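Local atomic coordinates of possible membrane-associated serine protease (PDB entry 3K6Y), a protein that cleaves proteins as a chymotrypsin-like serine protease and probably helps the bacterium withstand oxidative and acid stress, this chain being its protease domain. Residues Leu118-Glu123 against Asp189-Leu195; Ile22-Asp28 against Pro146-Glu151; Ala51-Gln55 against Thr232-Val236; Phe92-Val97 against Leu108-Pro114; Ser43-Ile47 against Leu134-Gly139. One frame throughout, in Å; residues are numbered along the deposited sequence.

Contact 1: residues Leu118-Glu123 against Asp189-Leu195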
# COMPACT_ATOMS: atom_id res chain seq x y z
N LEU A 118 -1.09 18.07 -21.16
CA LEU A 118 -2.46 18.23 -21.60
C LEU A 118 -3.23 19.00 -20.55
O LEU A 118 -2.88 18.94 -19.38
CB LEU A 118 -3.13 16.87 -21.81
CG LEU A 118 -2.40 15.96 -22.80
CD1 LEU A 118 -3.14 14.66 -22.92
CD2 LEU A 118 -2.25 16.62 -24.17
N VAL A 119 -4.28 19.71 -20.96
CA VAL A 119 -5.09 20.47 -20.02
C VAL A 119 -6.37 19.71 -19.74
O VAL A 119 -6.94 19.10 -20.66
CB VAL A 119 -5.45 21.88 -20.60
CG1 VAL A 119 -6.01 22.79 -19.52
CG2 VAL A 119 -4.22 22.53 -21.19
N PHE A 120 -6.79 19.72 -18.48
CA PHE A 120 -8.10 19.20 -18.10
C PHE A 120 -9.18 20.13 -18.60
O PHE A 120 -9.08 21.36 -18.46
CB PHE A 120 -8.20 19.02 -16.58
CG PHE A 120 -7.43 17.84 -16.07
CD1 PHE A 120 -6.24 18.02 -15.37
CD2 PHE A 120 -7.89 16.54 -16.31
CE1 PHE A 120 -5.50 16.95 -14.92
CE2 PHE A 120 -7.15 15.45 -15.86
CZ PHE A 120 -5.97 15.65 -15.15
N ALA A 121 -10.22 19.55 -19.20
CA ALA A 121 -11.38 20.32 -19.65
C ALA A 121 -12.08 20.99 -18.47
O ALA A 121 -12.26 20.38 -17.43
CB ALA A 121 -12.36 19.43 -20.38
N ALA A 122 -12.46 22.26 -18.67
CA ALA A 122 -13.07 23.08 -17.64
C ALA A 122 -14.51 22.70 -17.30
O ALA A 122 -14.96 22.93 -16.18
CB ALA A 122 -12.99 24.56 -18.02
N GLU A 123 -15.24 22.13 -18.26
CA GLU A 123 -16.65 21.75 -18.05
C GLU A 123 -16.92 20.28 -18.35
O GLU A 123 -16.22 19.68 -19.17
CB GLU A 123 -17.58 22.63 -18.89
CG GLU A 123 -17.68 24.11 -18.46
CD GLU A 123 -18.07 24.31 -17.00
OE1 GLU A 123 -19.06 23.70 -16.53
OE2 GLU A 123 -17.39 25.10 -16.31
N ASP A 189 -11.68 15.08 -25.39
CA ASP A 189 -12.70 15.67 -26.25
C ASP A 189 -12.06 16.07 -27.58
O ASP A 189 -10.86 15.91 -27.78
CB ASP A 189 -13.44 16.83 -25.56
CG ASP A 189 -12.55 18.03 -25.26
OD1 ASP A 189 -12.98 18.83 -24.39
OD2 ASP A 189 -11.47 18.22 -25.88
N LEU A 190 -12.86 16.62 -28.49
CA LEU A 190 -12.35 16.91 -29.82
C LEU A 190 -11.48 18.16 -29.86
O LEU A 190 -10.88 18.45 -30.90
CB LEU A 190 -13.50 17.00 -30.82
CG LEU A 190 -14.22 15.66 -31.02
CD1 LEU A 190 -15.13 15.70 -32.24
CD2 LEU A 190 -13.25 14.48 -31.14
N ASN A 191 -11.42 18.86 -28.73
CA ASN A 191 -10.52 19.98 -28.51
C ASN A 191 -9.15 19.51 -27.99
O ASN A 191 -8.25 20.32 -27.81
CB ASN A 191 -11.11 20.93 -27.47
CG ASN A 191 -12.33 21.66 -27.98
OD1 ASN A 191 -12.39 22.05 -29.14
ND2 ASN A 191 -13.30 21.85 -27.10
N GLY A 192 -9.01 18.21 -27.73
CA GLY A 192 -7.73 17.72 -27.23
C GLY A 192 -7.53 17.93 -25.74
O GLY A 192 -6.41 17.82 -25.26
N GLN A 193 -8.60 18.25 -25.03
CA GLN A 193 -8.52 18.42 -23.58
C GLN A 193 -8.97 17.14 -22.90
O GLN A 193 -9.74 16.34 -23.46
CB GLN A 193 -9.36 19.61 -23.13
CG GLN A 193 -8.88 20.92 -23.77
CD GLN A 193 -9.33 22.16 -23.05
OE1 GLN A 193 -10.49 22.28 -22.64
NE2 GLN A 193 -8.42 23.11 -22.88
N VAL A 194 -8.51 16.97 -21.67
CA VAL A 194 -8.76 15.73 -20.96
C VAL A 194 -10.05 15.82 -20.15
O VAL A 194 -10.20 16.65 -19.23
CB VAL A 194 -7.57 15.38 -20.04
CG1 VAL A 194 -7.83 14.07 -19.31
CG2 VAL A 194 -6.28 15.24 -20.86
N LEU A 195 -10.97 14.92 -20.47
CA LEU A 195 -12.23 14.82 -19.75
C LEU A 195 -12.13 13.94 -18.52
O LEU A 195 -12.93 14.08 -17.59
CB LEU A 195 -13.33 14.27 -20.66
CG LEU A 195 -13.80 15.18 -21.78
CD1 LEU A 195 -14.64 14.40 -22.78
CD2 LEU A 195 -14.60 16.35 -21.21
O HOH W 1 -4.76 19.62 -23.85
O HOH W 2 -11.09 23.99 -20.72

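Contact 2: residues Ile22-Asp28 against Pro146-Glu151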
# COMPACT_ATOMS: atom_id res chain seq x y z
N ILE A 22 -27.00 4.55 -19.98
CA ILE A 22 -27.76 5.27 -20.99
C ILE A 22 -27.40 4.76 -22.38
O ILE A 22 -26.22 4.75 -22.76
CB ILE A 22 -27.54 6.80 -20.91
CG1 ILE A 22 -28.14 7.37 -19.62
CG2 ILE A 22 -28.17 7.49 -22.12
CD1 ILE A 22 -28.10 8.88 -19.55
N PRO A 23 -28.41 4.31 -23.16
CA PRO A 23 -28.12 3.91 -24.52
C PRO A 23 -27.72 5.12 -25.37
O PRO A 23 -28.34 6.19 -25.27
CB PRO A 23 -29.46 3.36 -25.03
CG PRO A 23 -30.30 3.20 -23.86
CD PRO A 23 -29.83 4.15 -22.82
N VAL A 24 -26.67 4.96 -26.17
CA VAL A 24 -26.24 6.00 -27.10
C VAL A 24 -25.81 5.35 -28.39
O VAL A 24 -25.54 4.15 -28.43
CB VAL A 24 -25.07 6.86 -26.53
CG1 VAL A 24 -25.48 7.57 -25.27
CG2 VAL A 24 -23.77 6.02 -26.33
N ALA A 25 -25.72 6.15 -29.45
CA ALA A 25 -25.29 5.64 -30.75
C ALA A 25 -23.87 5.07 -30.74
O ALA A 25 -23.04 5.46 -29.91
CB ALA A 25 -25.42 6.72 -31.80
N SER A 26 -23.57 4.17 -31.67
CA SER A 26 -22.22 3.63 -31.81
C SER A 26 -21.23 4.78 -31.99
O SER A 26 -21.56 5.80 -32.62
CB SER A 26 -22.12 2.68 -33.00
OG SER A 26 -22.86 1.51 -32.78
N PRO A 27 -20.02 4.63 -31.43
CA PRO A 27 -19.00 5.66 -31.62
C PRO A 27 -18.65 5.83 -33.08
O PRO A 27 -18.69 4.87 -33.86
CB PRO A 27 -17.80 5.12 -30.85
CG PRO A 27 -18.36 4.10 -29.92
CD PRO A 27 -19.55 3.51 -30.60
N ASP A 28 -18.29 7.05 -33.46
CA ASP A 28 -17.93 7.34 -34.84
C ASP A 28 -16.56 6.73 -35.15
O ASP A 28 -15.55 7.17 -34.58
CB ASP A 28 -17.93 8.87 -35.01
CG ASP A 28 -17.55 9.31 -36.41
OD1 ASP A 28 -17.22 8.45 -37.25
OD2 ASP A 28 -17.56 10.53 -36.65
N PRO A 146 -12.34 4.99 -30.64
CA PRO A 146 -13.51 5.87 -30.68
C PRO A 146 -14.48 5.59 -29.53
O PRO A 146 -14.68 4.43 -29.12
CB PRO A 146 -14.15 5.53 -32.02
CG PRO A 146 -13.03 4.99 -32.85
CD PRO A 146 -12.15 4.24 -31.88
N ALA A 147 -15.09 6.64 -29.01
CA ALA A 147 -15.97 6.51 -27.86
C ALA A 147 -17.09 7.53 -27.92
O ALA A 147 -17.03 8.47 -28.70
CB ALA A 147 -15.18 6.62 -26.54
N ARG A 148 -18.11 7.32 -27.10
CA ARG A 148 -19.22 8.23 -26.99
C ARG A 148 -19.64 8.31 -25.53
O ARG A 148 -19.77 7.28 -24.87
CB ARG A 148 -20.40 7.81 -27.89
CG ARG A 148 -21.49 8.86 -27.95
CD ARG A 148 -22.66 8.54 -28.93
NE ARG A 148 -22.19 8.21 -30.28
CZ ARG A 148 -21.83 9.10 -31.20
NH1 ARG A 148 -21.86 10.41 -30.94
NH2 ARG A 148 -21.41 8.68 -32.38
N ILE A 149 -19.86 9.51 -25.03
CA ILE A 149 -20.29 9.68 -23.65
C ILE A 149 -21.69 9.11 -23.46
O ILE A 149 -22.60 9.41 -24.26
CB ILE A 149 -20.32 11.17 -23.21
CG1 ILE A 149 -18.92 11.82 -23.29
CG2 ILE A 149 -20.92 11.35 -21.82
CD1 ILE A 149 -17.92 11.28 -22.23
N ARG A 150 -21.89 8.30 -22.42
CA ARG A 150 -23.24 7.91 -22.01
C ARG A 150 -23.77 8.87 -20.95
O ARG A 150 -24.82 9.48 -21.15
CB ARG A 150 -23.29 6.47 -21.49
CG ARG A 150 -22.89 5.41 -22.47
CD ARG A 150 -23.07 4.06 -21.81
NE ARG A 150 -22.58 2.95 -22.61
CZ ARG A 150 -23.26 2.36 -23.59
NH1 ARG A 150 -24.45 2.82 -23.95
NH2 ARG A 150 -22.74 1.33 -24.23
N GLU A 151 -23.08 8.99 -19.82
CA GLU A 151 -23.62 9.71 -18.68
C GLU A 151 -22.52 9.98 -17.66
O GLU A 151 -21.61 9.17 -17.52
CB GLU A 151 -24.69 8.82 -18.02
CG GLU A 151 -25.57 9.45 -16.97
CD GLU A 151 -26.57 8.46 -16.37
OE1 GLU A 151 -26.41 7.23 -16.56
OE2 GLU A 151 -27.50 8.92 -15.69
O HOH W 3 -24.78 5.14 -17.64
O HOH W 4 -25.94 1.66 -26.28
O HOH W 5 -18.50 8.88 -31.12

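Contact 3: residues Ala51-Gln55 against Thr232-Val236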
# COMPACT_ATOMS: atom_id res chain seq x y z
N ALA A 51 6.65 -5.79 -11.15
CA ALA A 51 5.98 -6.10 -9.90
C ALA A 51 6.29 -7.53 -9.46
O ALA A 51 5.41 -8.40 -9.42
CB ALA A 51 4.47 -5.87 -10.01
N PRO A 52 7.56 -7.77 -9.09
CA PRO A 52 7.91 -9.12 -8.62
C PRO A 52 7.09 -9.58 -7.41
O PRO A 52 6.85 -10.78 -7.27
CB PRO A 52 9.41 -9.01 -8.30
CG PRO A 52 9.68 -7.52 -8.14
CD PRO A 52 8.73 -6.87 -9.12
N ARG A 53 6.63 -8.66 -6.55
CA ARG A 53 5.81 -9.08 -5.42
C ARG A 53 4.52 -9.73 -5.91
O ARG A 53 3.92 -10.56 -5.22
CB ARG A 53 5.48 -7.87 -4.55
CG ARG A 53 6.37 -7.61 -3.38
CD ARG A 53 5.64 -6.74 -2.35
NE ARG A 53 5.50 -5.35 -2.79
CZ ARG A 53 4.40 -4.61 -2.63
NH1 ARG A 53 4.41 -3.35 -3.03
NH2 ARG A 53 3.29 -5.11 -2.08
N CYS A 54 4.09 -9.33 -7.11
CA CYS A 54 2.83 -9.77 -7.66
C CYS A 54 3.05 -10.83 -8.74
O CYS A 54 2.10 -11.27 -9.37
CB CYS A 54 2.10 -8.57 -8.31
SG CYS A 54 2.07 -7.08 -7.29
N GLN A 55 4.31 -11.17 -8.98
CA GLN A 55 4.72 -12.10 -10.06
C GLN A 55 4.17 -11.64 -11.41
O GLN A 55 3.68 -12.44 -12.21
CB GLN A 55 4.31 -13.55 -9.73
CG GLN A 55 4.93 -14.03 -8.42
CD GLN A 55 4.48 -15.40 -7.97
OE1 GLN A 55 3.43 -15.89 -8.38
NE2 GLN A 55 5.26 -15.99 -7.08
N THR A 232 3.72 1.77 -3.25
CA THR A 232 2.71 1.37 -4.22
C THR A 232 1.76 0.32 -3.67
O THR A 232 1.04 -0.33 -4.43
CB THR A 232 3.35 0.85 -5.50
OG1 THR A 232 4.29 -0.15 -5.12
CG2 THR A 232 4.02 1.99 -6.27
N GLY A 233 1.71 0.16 -2.36
CA GLY A 233 0.66 -0.65 -1.74
C GLY A 233 0.72 -2.14 -2.07
O GLY A 233 1.78 -2.72 -2.34
N ALA A 234 -0.45 -2.77 -2.03
CA ALA A 234 -0.57 -4.20 -2.23
C ALA A 234 -0.75 -4.52 -3.70
O ALA A 234 -1.17 -3.69 -4.50
CB ALA A 234 -1.75 -4.73 -1.44
N CYS A 235 -0.49 -5.77 -4.04
CA CYS A 235 -0.86 -6.29 -5.35
C CYS A 235 -2.36 -6.35 -5.47
O CYS A 235 -3.06 -6.76 -4.53
CB CYS A 235 -0.29 -7.69 -5.55
SG CYS A 235 1.51 -7.70 -5.43
N VAL A 236 -2.88 -5.93 -6.61
CA VAL A 236 -4.31 -6.05 -6.83
C VAL A 236 -4.62 -7.55 -6.98
O VAL A 236 -3.87 -8.25 -7.65
CB VAL A 236 -4.76 -5.16 -8.00
CG1 VAL A 236 -6.21 -5.40 -8.36
CG2 VAL A 236 -4.55 -3.69 -7.68

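Contact 4: residues Phe92-Val97 against Leu108-Pro114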
# COMPACT_ATOMS: atom_id res chain seq x y z
N PHE A 92 12.03 6.44 -19.74
CA PHE A 92 12.35 7.47 -18.74
C PHE A 92 12.10 6.86 -17.38
O PHE A 92 11.06 6.27 -17.14
CB PHE A 92 11.46 8.70 -18.95
CG PHE A 92 11.77 9.43 -20.22
CD1 PHE A 92 11.20 9.03 -21.43
CD2 PHE A 92 12.69 10.47 -20.22
CE1 PHE A 92 11.54 9.66 -22.62
CE2 PHE A 92 13.03 11.10 -21.42
CZ PHE A 92 12.46 10.69 -22.61
N GLU A 93 13.05 7.03 -16.48
CA GLU A 93 12.85 6.63 -15.10
C GLU A 93 11.77 7.50 -14.46
O GLU A 93 11.66 8.69 -14.74
CB GLU A 93 14.17 6.78 -14.33
CG GLU A 93 15.28 5.82 -14.78
CD GLU A 93 16.54 5.90 -13.94
OE1 GLU A 93 16.45 6.32 -12.76
OE2 GLU A 93 17.62 5.53 -14.44
N ALA A 94 10.97 6.86 -13.62
CA ALA A 94 9.87 7.54 -12.95
C ALA A 94 9.90 7.21 -11.47
O ALA A 94 10.37 6.15 -11.04
CB ALA A 94 8.57 7.15 -13.56
N THR A 95 9.36 8.13 -10.68
CA THR A 95 9.16 7.96 -9.24
C THR A 95 7.68 8.14 -8.96
O THR A 95 7.07 9.09 -9.45
CB THR A 95 9.99 9.04 -8.44
OG1 THR A 95 11.37 8.86 -8.75
CG2 THR A 95 9.80 8.86 -6.95
N VAL A 96 7.10 7.27 -8.14
CA VAL A 96 5.70 7.44 -7.75
C VAL A 96 5.68 8.44 -6.57
O VAL A 96 6.14 8.12 -5.47
CB VAL A 96 5.08 6.10 -7.31
CG1 VAL A 96 3.63 6.31 -6.95
CG2 VAL A 96 5.21 5.04 -8.42
N VAL A 97 5.16 9.64 -6.80
CA VAL A 97 5.17 10.67 -5.77
C VAL A 97 3.82 10.93 -5.14
O VAL A 97 3.73 11.58 -4.09
CB VAL A 97 5.81 12.01 -6.27
CG1 VAL A 97 7.24 11.77 -6.68
CG2 VAL A 97 5.00 12.64 -7.40
N LEU A 108 3.32 10.45 -11.27
CA LEU A 108 4.72 10.10 -11.42
C LEU A 108 5.54 11.32 -11.69
O LEU A 108 5.17 12.17 -12.52
CB LEU A 108 4.88 9.14 -12.62
CG LEU A 108 3.95 7.94 -12.63
CD1 LEU A 108 4.20 7.11 -13.87
CD2 LEU A 108 4.11 7.05 -11.41
N ALA A 109 6.69 11.40 -11.01
CA ALA A 109 7.72 12.39 -11.34
C ALA A 109 8.65 11.77 -12.37
O ALA A 109 9.19 10.67 -12.16
CB ALA A 109 8.50 12.80 -10.09
N VAL A 110 8.82 12.46 -13.50
CA VAL A 110 9.56 11.90 -14.65
C VAL A 110 10.50 12.97 -15.17
O VAL A 110 10.16 13.75 -16.05
CB VAL A 110 8.60 11.45 -15.77
CG1 VAL A 110 9.35 10.63 -16.82
CG2 VAL A 110 7.42 10.63 -15.19
N PRO A 111 11.69 13.06 -14.58
CA PRO A 111 12.65 14.09 -14.99
C PRO A 111 12.98 14.06 -16.47
O PRO A 111 13.17 12.99 -17.05
CB PRO A 111 13.90 13.76 -14.17
CG PRO A 111 13.39 13.09 -12.96
CD PRO A 111 12.17 12.31 -13.40
N HIS A 112 13.03 15.26 -17.06
CA HIS A 112 13.47 15.47 -18.44
C HIS A 112 12.57 14.79 -19.47
O HIS A 112 13.01 14.41 -20.56
CB HIS A 112 14.94 15.07 -18.61
CG HIS A 112 15.84 15.65 -17.57
ND1 HIS A 112 16.55 14.88 -16.67
CD2 HIS A 112 16.08 16.94 -17.22
CE1 HIS A 112 17.22 15.66 -15.85
NE2 HIS A 112 16.95 16.92 -16.17
N LEU A 113 11.28 14.71 -19.18
CA LEU A 113 10.31 14.11 -20.08
C LEU A 113 9.96 15.16 -21.16
O LEU A 113 9.44 16.22 -20.83
CB LEU A 113 9.08 13.72 -19.28
CG LEU A 113 7.95 13.09 -20.09
CD1 LEU A 113 8.40 11.81 -20.77
CD2 LEU A 113 6.80 12.86 -19.14
N PRO A 114 10.24 14.87 -22.44
CA PRO A 114 10.02 15.93 -23.44
C PRO A 114 8.61 16.46 -23.73
O PRO A 114 8.46 17.64 -23.93
CB PRO A 114 10.67 15.36 -24.72
CG PRO A 114 11.66 14.38 -24.21
CD PRO A 114 10.96 13.73 -23.02
O HOH W 6 13.43 10.40 -16.12
O HOH W 7 11.85 10.56 -10.60

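Contact 5: residues Ser43-Ile47 against Leu134-Gly139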
# COMPACT_ATOMS: atom_id res chain seq x y z
N SER A 43 1.90 13.30 -25.88
CA SER A 43 1.73 13.49 -24.44
C SER A 43 1.06 12.32 -23.73
O SER A 43 0.81 12.39 -22.53
CB SER A 43 0.91 14.75 -24.21
OG SER A 43 1.56 15.86 -24.81
N VAL A 44 0.77 11.25 -24.48
CA VAL A 44 0.17 10.04 -23.93
C VAL A 44 1.25 8.99 -23.92
O VAL A 44 1.81 8.67 -24.98
CB VAL A 44 -1.03 9.59 -24.77
CG1 VAL A 44 -1.64 8.35 -24.15
CG2 VAL A 44 -2.08 10.69 -24.88
N VAL A 45 1.58 8.50 -22.73
CA VAL A 45 2.78 7.70 -22.55
C VAL A 45 2.43 6.28 -22.12
O VAL A 45 1.37 6.03 -21.56
CB VAL A 45 3.74 8.37 -21.51
CG1 VAL A 45 4.19 9.73 -22.00
CG2 VAL A 45 3.08 8.50 -20.12
N LYS A 46 3.35 5.36 -22.39
CA LYS A 46 3.17 3.98 -21.95
C LYS A 46 3.87 3.81 -20.61
O LYS A 46 4.94 4.37 -20.40
CB LYS A 46 3.77 3.04 -23.01
CG LYS A 46 3.57 1.56 -22.66
CD LYS A 46 4.33 0.60 -23.57
CE LYS A 46 4.58 -0.67 -22.79
NZ LYS A 46 5.48 -1.62 -23.51
N ILE A 47 3.23 3.07 -19.71
CA ILE A 47 3.82 2.81 -18.39
C ILE A 47 4.07 1.31 -18.27
O ILE A 47 3.21 0.51 -18.56
CB ILE A 47 2.91 3.31 -17.28
CG1 ILE A 47 2.64 4.81 -17.58
CG2 ILE A 47 3.59 3.14 -15.92
CD1 ILE A 47 1.91 5.61 -16.58
N LEU A 134 -7.42 7.20 -25.47
CA LEU A 134 -6.06 7.08 -26.00
C LEU A 134 -5.22 6.20 -25.09
O LEU A 134 -5.15 6.46 -23.88
CB LEU A 134 -5.40 8.45 -26.14
CG LEU A 134 -6.19 9.49 -26.94
CD1 LEU A 134 -5.38 10.79 -26.97
CD2 LEU A 134 -6.47 8.99 -28.34
N GLY A 135 -4.54 5.21 -25.65
CA GLY A 135 -3.72 4.36 -24.80
C GLY A 135 -2.95 3.30 -25.55
O GLY A 135 -2.81 3.37 -26.77
N TYR A 136 -2.44 2.35 -24.79
CA TYR A 136 -1.54 1.32 -25.31
C TYR A 136 -2.06 -0.08 -24.99
O TYR A 136 -1.54 -0.76 -24.10
CB TYR A 136 -0.13 1.52 -24.73
CG TYR A 136 0.51 2.81 -25.17
CD1 TYR A 136 1.34 2.85 -26.29
CD2 TYR A 136 0.30 4.00 -24.47
CE1 TYR A 136 1.94 4.04 -26.70
CE2 TYR A 136 0.86 5.17 -24.88
CZ TYR A 136 1.69 5.20 -25.97
OH TYR A 136 2.27 6.38 -26.38
N PRO A 137 -3.09 -0.52 -25.73
CA PRO A 137 -3.64 -1.87 -25.50
C PRO A 137 -2.55 -2.93 -25.58
O PRO A 137 -1.72 -2.90 -26.47
CB PRO A 137 -4.61 -2.06 -26.67
CG PRO A 137 -5.01 -0.67 -27.08
CD PRO A 137 -3.80 0.20 -26.81
N GLY A 138 -2.56 -3.85 -24.62
CA GLY A 138 -1.62 -4.97 -24.61
C GLY A 138 -0.17 -4.58 -24.43
O GLY A 138 0.73 -5.40 -24.67
N GLY A 139 0.07 -3.34 -23.99
CA GLY A 139 1.44 -2.82 -23.91
C GLY A 139 2.07 -2.61 -25.28
O GLY A 139 3.29 -2.44 -25.38
O HOH W 8 5.02 -3.97 -24.04

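Contact 1: residues Leu118-Glu123 against Asp189-Leu195
Val194 binds through both its backbone groups: its N donates to Val119 O at 2.8 Å, nearly straight at 172°, while its O takes the N-H of Ala121 at 2.9 Å. The two bonds straddle Phe120 and make a single beta bridge. The Val194 side chain spreads its methyls along the partner: CG2 packs on Leu118 CB at 3.7 Å, and CG1, anti to the backbone N (chi1 -179°), meets Phe120 CE2 at 3.8 Å. Gln193 lies alongside Val119, its NE2 near Val119 CB, and a water that donates to Gln193 OE1 at 2.6 Å accepts from Ala122 N. A second water links Val119 N to Gly192 O. Before Gln193 in the chain, the type I turn from Asp189 to Gly192 is pinned by Asp189 OD2, which accepts Gln193 N at 3.0 Å from above the carboxylate plane; a weak bond from Asn191 N joins it. The contact thus ties the crossing between the two barrels to the start of strand 194-201 in the second. Phe63 of strand 56-66 backs Leu118, Phe120 and Val194, and the Phe120 ring also touches Ala214 and Val217 of helix 214-218.

Contact 2: residues Ile22-Asp28 against Pro146-Glu151
Ile22-Asp28 runs extended and roughly antiparallel, 159° end to end, along strand segment Pro146-Glu151, and two arginine side chains supply the direct hydrogen bonds between them. Arg148 lies with its CG anti to the backbone N (chi1 -171°) and bends at chi3, which turns its guanidinium edge onto two successive carbonyls: NH2 meets Ser26 O at 2.9 Å, almost in the guanidinium plane, and NE meets Ala25 O at 2.9 Å from well above the carbonyl plane. Its third nitrogen, NH1, holds Asp130 in a salt bridge. Val24 CG2 slides past the aliphatic part, 3.8 Å from Arg148 CD. The strand belongs to the second six-stranded barrel of the chymotrypsin-like fold, and Arg150 with Glu151 forms a classic beta bulge opposite Thr173. Arg150 stretches out and gives its NH1 to Ile22 O at 2.9 Å, while its NH2 reaches Glu207 O. At the bulge itself, the Ile22 side chain crosses Glu151 at about a right angle, CD1 resting 3.6 Å from Glu151 CD, and a water joins Ile22 N to Glu151 OE1. Near the other end Pro27 CB packs on Pro146 CB at 3.9 Å, and a water that accepts from Asp28 N donates to Ala147 O at 2.9 Å.

Contact 3: residues Ala51-Gln55 against Thr232-Val236
Cys54 and Cys235 point their side chains at each other and close a disulfide, SG to SG 2.0 Å, that fastens the C-terminal tail to the 3-10 turn at residues 52-54, between strands 44-51 and 56-66 of the first barrel. Each sulfur sits beside its own backbone N, anti to the carbonyl carbon. The torsion about the bond is -86°, close to the perpendicular that a disulfide prefers. Arg53 runs past the bridge, its CB 4.1 Å from Cys235 SG, then bends at chi3 and presents the end of its guanidinium to the tail. There NH1 and NH2 clasp a single acceptor, Gly233 O, each at 2.8 Å, and the oxygen lies in the guanidinium plane. The grip supplements the covalent link with a polar one on the same tail. Asp163 of the second subunit meets both halves of this arrangement, forming a salt bridge with Arg53 NH2 and accepting a hydrogen bond from Cys235 N, so the bridged corner also lies against the neighbouring copy. Thr232 OG1 is bonded to Ser80 O. Of the two bonds to Gly233 O, that from NH1 lies nearly along the C=O axis, whereas NH2 is tilted 20° from the carbonyl plane.

Contact 4: residues Phe92-Val97 against Leu108-Pro114
This is a beta-hairpin contact at one side of the first barrel, where strand 90-100 pairs antiparallel with strand 105-109 and the chain then leaves the sheet through a turn that packs on Phe92. Thr95 and Ala109 form the hydrogen-bonded pair: Thr95 N gives to Ala109 O at 2.9 Å and Ala109 N to Thr95 O at 2.8 Å. Val96 with Leu108 is the adjoining non-hydrogen-bonded pair, and their methyls meet obliquely, CG2 of Val96 lying 3.8 Å from CD2 of Leu108. On the face that bears Thr95 and Ala109, Val97 CG1 touches the Ala109 methyl. Past Ala94 the strands part, and water takes over: one molecule donates to both Glu93 O and Pro111 O. Here the Phe92 ring packs against the type II turn Val110-Leu113 and Pro114 after it. With CG anti to the backbone N (chi1 179°) and chi2 at 60°, Leu113 lays CD1 over one ring face, 4.2 Å from the centroid, in a CH-pi contact. Pro114 CD approaches Phe92 CZ at 3.4 Å, and Val110 CG1 packs against Phe92 CB at 3.6 Å. Asp68 accepts from His112 N and Leu113 N, which helps fix the turn. Backbone bonds thus set the register at Thr95 and Ala109, while past the sheet it is packing that holds the turn to Phe92 and a water that ties it to Glu93.

Contact 5: residues Ser43-Ile47 against Leu134-Gly139
Lys46 lies across the Tyr136 ring and carries on to the turn beyond it. Its CB stands over the centre of the ring, 3.8 Å from the centroid and 8° off the normal, a CH-pi contact made face-on. From there the lysine, with CG anti to the backbone N (chi1 -178°), stays extended and brings NZ to Gly139 O at 3.0 Å, in the carbonyl plane and on a lone pair. A water beside the same pair accepts from Lys46 NZ and donates to Gly139 O. At its far end the tyrosine reaches back along the strand: OH stands 2.7 Å from Val44 O, near the ring plane, and CE2 comes within 3.4 Å of Val45 C. Val44 bridges from this ring to Leu134, its CG1 near Tyr136 CE2 and its CG2 3.9 Å from Leu134 CD1.

A second shell sets these groups. Glu59 probably balances the lysine charge through a salt bridge with NZ, and Tyr86 adds a cation-pi interaction. The bond from Gly139 N to Tyr136 O closes the turn that carries the Gly139 carbonyl, while Thr61 OG1 is bonded to Tyr136 N. Strand 44-51 of the first barrel here faces the end of strand 130-135 of the second, with Val45 turned to strands 69-72 and 82-87 and Leu134 packed on Ala144 of strand 143-157.

In the fold
The five contacts spread over the two six-stranded barrels of the chymotrypsin-like fold, whose predicted triad is His75, Asp104 and Ser183. Contact 4 lies within the first barrel and contact 3 clips the C-terminal tail onto it, touching contact 4 through Thr232 and Val96. Contact 2 lays the N-terminal stretch on the second barrel, about 34 Å from contact 3 between centres and across the chain's centre from it. Contacts 1 and 5 join the halves, about 18 Å apart between centres and meeting where Leu118 packs on Ser43. Contact 5 also touches contact 4, Ile47 on Leu108. Along the chain contacts 1 and 3 each cross 2 and 5; contacts 2 and 3 fix the N-terminal segment and C-terminal tail.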